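Local coordinates for protein spore cortex-lytic enzyme (Bacillus cereus ATCC 14579, PDB 6TCI) that probably acts as an N-acetylmuramyl-L-alanine amidase needed for spore cortex hydrolysis during germination, represented here by its N-terminal peptidoglycan-binding domain, at residues 14-17 and 18-22; 37-40 and 41-44. All coordinates share one frame; numbering follows the deposited sequence.

Contact 1 (14-17 and 18-22); sequences EDVI and ELQSR
Val16 and Gln20, one helical turn apart, lie against each other at an angle: Val16 CG1 rests 3.8 Å from Gln20 NE2, so a methyl branch flanks the amide. Chi1 of Val16 (-180°) sets CG1 opposite the backbone N and beside the carbonyl carbon, on the side where the Gln20 chain runs out extended. Both ends of that buried amide are satisfied from outside the helix, NE2 by Thr41 OG1 and Asp34 OD1, OE1 by the backbone N of Gly35.

One residue further along, Ser21 turns its hydroxyl back onto the preceding turn. With chi1 at -61°, OG donates to Ile17 O at 2.8 Å, from above the carbonyl plane. Ser21 N binds the same oxygen at 2.9 Å but arrives from the other face, so one carbonyl is gripped by two donors of a single residue. Ile17 CG2 passes 4.2 Å from Ser21 OG.

Glu18 and Arg22 form a side-on salt bridge, Arg22 NE (2.8 Å) and NH2 (3.1 Å) both donating to Glu18 OE2, which lies in the guanidinium plane. NE meets the anti lone pair, whereas NH2 comes from above the carboxylate plane. Backbone bonds such as Gln20 N to Val16 O at 2.8 Å mark a regular alpha helix, and buried Val16, Leu19 and Gln20 against exposed Glu14 and Ile17 make it amphipathic: helix 14-25 of the putative peptidoglycan-binding domain.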
loop_
_atom_site.group_PDB
_atom_site.type_symbol
_atom_site.label_atom_id
_atom_site.label_comp_id
_atom_site.label_asym_id
_atom_site.label_seq_id
_atom_site.Cartn_x
_atom_site.Cartn_y
_atom_site.Cartn_z
ATOM N N GLU A 14 -7.202 -6.341 -7.645
ATOM C CA GLU A 14 -8.013 -5.326 -6.973
ATOM C C GLU A 14 -7.362 -4.801 -5.699
ATOM O O GLU A 14 -7.430 -3.597 -5.430
ATOM C CB GLU A 14 -9.417 -5.871 -6.713
ATOM C CG GLU A 14 -10.207 -6.097 -7.989
ATOM C CD GLU A 14 -11.535 -5.375 -7.991
ATOM O OE1 GLU A 14 -12.521 -5.949 -7.481
ATOM O OE2 GLU A 14 -11.594 -4.241 -8.509
ATOM N N ASP A 15 -6.755 -5.677 -4.885
ATOM C CA ASP A 15 -6.106 -5.201 -3.663
ATOM C C ASP A 15 -4.976 -4.240 -3.990
ATOM O O ASP A 15 -4.763 -3.258 -3.273
ATOM C CB ASP A 15 -5.528 -6.368 -2.859
ATOM C CG ASP A 15 -6.531 -7.008 -1.919
ATOM O OD1 ASP A 15 -7.630 -6.453 -1.707
ATOM O OD2 ASP A 15 -6.202 -8.087 -1.376
ATOM N N VAL A 16 -4.228 -4.519 -5.062
ATOM C CA VAL A 16 -3.113 -3.652 -5.433
ATOM C C VAL A 16 -3.613 -2.312 -5.962
ATOM O O VAL A 16 -3.024 -1.262 -5.674
ATOM C CB VAL A 16 -2.187 -4.362 -6.434
ATOM C CG1 VAL A 16 -1.024 -3.456 -6.819
ATOM C CG2 VAL A 16 -1.680 -5.666 -5.851
ATOM N N ILE A 17 -4.681 -2.326 -6.769
ATOM C CA ILE A 17 -5.288 -1.074 -7.225
ATOM C C ILE A 17 -5.684 -0.202 -6.040
ATOM O O ILE A 17 -5.381 0.996 -6.004
ATOM C CB ILE A 17 -6.488 -1.349 -8.148
ATOM C CG1 ILE A 17 -6.040 -2.054 -9.424
ATOM C CG2 ILE A 17 -7.183 -0.043 -8.509
ATOM C CD1 ILE A 17 -7.173 -2.639 -10.221
ATOM N N GLU A 18 -6.380 -0.784 -5.056
ATOM C CA GLU A 18 -6.782 0.016 -3.900
ATOM C C GLU A 18 -5.574 0.479 -3.096
ATOM O O GLU A 18 -5.539 1.627 -2.631
ATOM C CB GLU A 18 -7.762 -0.747 -3.012
ATOM C CG GLU A 18 -8.131 0.027 -1.760
ATOM C CD GLU A 18 -9.291 -0.572 -1.000
ATOM O OE1 GLU A 18 -9.996 -1.438 -1.562
ATOM O OE2 GLU A 18 -9.482 -0.177 0.173
ATOM N N LEU A 19 -4.573 -0.391 -2.930
ATOM C CA LEU A 19 -3.365 -0.014 -2.201
ATOM C C LEU A 19 -2.660 1.159 -2.877
ATOM O O LEU A 19 -2.305 2.151 -2.223
ATOM C CB LEU A 19 -2.422 -1.214 -2.104
ATOM C CG LEU A 19 -1.060 -0.920 -1.460
ATOM C CD1 LEU A 19 -1.234 -0.700 0.014
ATOM C CD2 LEU A 19 -0.093 -2.071 -1.702
ATOM N N GLN A 20 -2.441 1.055 -4.191
ATOM C CA GLN A 20 -1.780 2.134 -4.918
ATOM C C GLN A 20 -2.597 3.414 -4.859
ATOM O O GLN A 20 -2.039 4.504 -4.712
ATOM C CB GLN A 20 -1.547 1.730 -6.374
ATOM C CG GLN A 20 -0.488 0.654 -6.546
ATOM C CD GLN A 20 -0.414 0.153 -7.972
ATOM O OE1 GLN A 20 -1.383 0.266 -8.731
ATOM N NE2 GLN A 20 0.732 -0.414 -8.349
ATOM N N SER A 21 -3.922 3.298 -4.963
ATOM C CA SER A 21 -4.775 4.484 -4.951
ATOM C C SER A 21 -4.762 5.170 -3.590
ATOM O O SER A 21 -4.709 6.410 -3.511
ATOM C CB SER A 21 -6.206 4.098 -5.332
ATOM O OG SER A 21 -6.256 3.551 -6.648
ATOM N N ARG A 22 -4.847 4.392 -2.506
ATOM C CA ARG A 22 -4.783 5.006 -1.181
ATOM C C ARG A 22 -3.420 5.642 -0.938
ATOM O O ARG A 22 -3.333 6.750 -0.392
ATOM C CB ARG A 22 -5.103 3.979 -0.098
ATOM C CG ARG A 22 -6.578 3.608 -0.037
ATOM C CD ARG A 22 -6.874 2.684 1.136
ATOM N NE ARG A 22 -8.253 2.193 1.152
ATOM C CZ ARG A 22 -9.274 2.823 1.727
ATOM N NH1 ARG A 22 -9.095 3.995 2.338
ATOM N NH2 ARG A 22 -10.482 2.275 1.701
#

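Contact 2 (37-40 and 41-44); sequences FGWG and TYWA
From Gly38, the N-cap, the backbone enters a helix: Tyr42 N donates to Gly38 O at 3.0 Å, nearly in line with the carbonyl, and Trp43 N to Trp39 O and Ala44 N to Gly40 O continue the i to i+4 series. The residue before the cap turns back over this first turn. Thr41 CG2 stands 3.6 Å from the centroid of the Phe37 ring and just 3° off its normal, a CH-pi contact centred on one face. Chi1 of Thr41 (-54°) places OG1 beside the backbone N, which puts CG2 anti to that N and over the ring, while OG1 is left for a water that also accepts from Gly38 N, 3.0 Å away, and for Gln20 NE2.

Three other aromatic side chains follow the helix surface. Trp39 and Trp43 lie side by side, pointing the same way; their planes differ by 21°, but with centroids 5.3 Å apart (Trp39 six-membered ring to Trp43 five-membered ring) the rings are slid past each other and barely overlap. Trp43 CB instead sits over a face of the Trp39 six-membered ring, toward its rim. Trp39 CZ3 approaches the edge of the Tyr42 ring, 3.8 Å from CD2. The two indoles are exposed, whereas Phe37 packs on Val16 and Leu19 of helix 14-25, Thr41 on Leu19 and Ala44 on Leu23, so this start of helix 39-51 seats its buried side on the preceding helix.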
loop_
_atom_site.group_PDB
_atom_site.type_symbol
_atom_site.label_atom_id
_atom_site.label_comp_id
_atom_site.label_asym_id
_atom_site.label_seq_id
_atom_site.Cartn_x
_atom_site.Cartn_y
_atom_site.Cartn_z
ATOM N N PHE A 37 2.127 -4.809 -8.345
ATOM C CA PHE A 37 2.958 -4.434 -7.197
ATOM C C PHE A 37 4.431 -4.616 -7.575
ATOM O O PHE A 37 4.981 -5.720 -7.492
ATOM C CB PHE A 37 2.557 -5.271 -5.988
ATOM C CG PHE A 37 3.074 -4.769 -4.651
ATOM C CD1 PHE A 37 4.404 -4.397 -4.467
ATOM C CD2 PHE A 37 2.233 -4.768 -3.545
ATOM C CE1 PHE A 37 4.863 -3.995 -3.210
ATOM C CE2 PHE A 37 2.685 -4.372 -2.298
ATOM C CZ PHE A 37 4.000 -3.980 -2.133
ATOM N N GLY A 38 5.074 -3.522 -7.981
ATOM C CA GLY A 38 6.498 -3.529 -8.251
ATOM C C GLY A 38 7.248 -2.527 -7.394
ATOM O O GLY A 38 6.769 -2.147 -6.321
ATOM N N TRP A 39 8.404 -2.064 -7.877
ATOM C CA TRP A 39 9.276 -1.207 -7.077
ATOM C C TRP A 39 8.554 0.040 -6.582
ATOM O O TRP A 39 8.684 0.420 -5.409
ATOM C CB TRP A 39 10.506 -0.794 -7.888
ATOM C CG TRP A 39 11.100 0.469 -7.344
ATOM C CD1 TRP A 39 10.961 1.724 -7.851
ATOM C CD2 TRP A 39 11.878 0.603 -6.148
ATOM N NE1 TRP A 39 11.616 2.632 -7.053
ATOM C CE2 TRP A 39 12.192 1.968 -6.004
ATOM C CE3 TRP A 39 12.351 -0.302 -5.194
ATOM C CZ2 TRP A 39 12.940 2.455 -4.935
ATOM C CZ3 TRP A 39 13.105 0.180 -4.138
ATOM C CH2 TRP A 39 13.389 1.544 -4.016
ATOM N N GLY A 40 7.793 0.698 -7.456
ATOM C CA GLY A 40 7.171 1.946 -7.057
ATOM C C GLY A 40 6.184 1.766 -5.925
ATOM O O GLY A 40 6.038 2.651 -5.075
ATOM N N THR A 41 5.501 0.622 -5.894
ATOM C CA THR A 41 4.566 0.323 -4.817
ATOM C C THR A 41 5.303 -0.076 -3.545
ATOM O O THR A 41 4.915 0.329 -2.444
ATOM C CB THR A 41 3.629 -0.795 -5.279
ATOM O OG1 THR A 41 3.017 -0.420 -6.522
ATOM C CG2 THR A 41 2.557 -1.075 -4.252
ATOM N N TYR A 42 6.367 -0.868 -3.691
ATOM C CA TYR A 42 7.214 -1.238 -2.561
ATOM C C TYR A 42 7.771 0.003 -1.881
ATOM O O TYR A 42 7.686 0.151 -0.654
ATOM C CB TYR A 42 8.349 -2.102 -3.110
ATOM C CG TYR A 42 9.413 -2.575 -2.143
ATOM C CD1 TYR A 42 9.224 -3.712 -1.362
ATOM C CD2 TYR A 42 10.641 -1.922 -2.066
ATOM C CE1 TYR A 42 10.214 -4.158 -0.502
ATOM C CE2 TYR A 42 11.641 -2.371 -1.217
ATOM C CZ TYR A 42 11.427 -3.486 -0.440
ATOM O OH TYR A 42 12.419 -3.923 0.408
ATOM N N TRP A 43 8.339 0.919 -2.677
ATOM C CA TRP A 43 8.910 2.157 -2.152
ATOM C C TRP A 43 7.851 3.006 -1.452
ATOM O O TRP A 43 8.041 3.444 -0.309
ATOM C CB TRP A 43 9.539 2.916 -3.322
ATOM C CG TRP A 43 10.093 4.274 -3.022
ATOM C CD1 TRP A 43 9.625 5.463 -3.498
ATOM C CD2 TRP A 43 11.246 4.586 -2.230
ATOM N NE1 TRP A 43 10.397 6.499 -3.036
ATOM C CE2 TRP A 43 11.399 5.989 -2.252
ATOM C CE3 TRP A 43 12.150 3.821 -1.490
ATOM C CZ2 TRP A 43 12.427 6.641 -1.572
ATOM C CZ3 TRP A 43 13.169 4.473 -0.808
ATOM C CH2 TRP A 43 13.298 5.867 -0.859
ATOM N N ALA A 44 6.729 3.256 -2.132
ATOM C CA ALA A 44 5.659 4.055 -1.537
ATOM C C ALA A 44 5.165 3.437 -0.239
ATOM O O ALA A 44 4.932 4.144 0.746
ATOM C CB ALA A 44 4.497 4.186 -2.522
HETATM O O HOH W 1 4.664 -0.625 -8.802
#

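Contact 1 (14-17 and 18-22) and contact 2 (37-40 and 41-44) belong to consecutive helices, with centres about 11 Å apart, and they meet directly. Their polar junction is the probable hydrogen bond from Gln20 NE2 to Thr41 OG1, 2.9 Å, which ties the buried amide of one turn to the hydroxyl at the start of the other. Around it the join is apolar: Leu19 CD2 lies 3.7 Å from Phe37 CE2 and 3.8 Å from Thr41 CG2, and so touches both partners of the CH-pi pair. Val16 CG1 reaches the backbone, 3.8 Å from Phe37 N. Both contacts fall within the putative peptidoglycan-binding domain, and no bound ligand takes part in either.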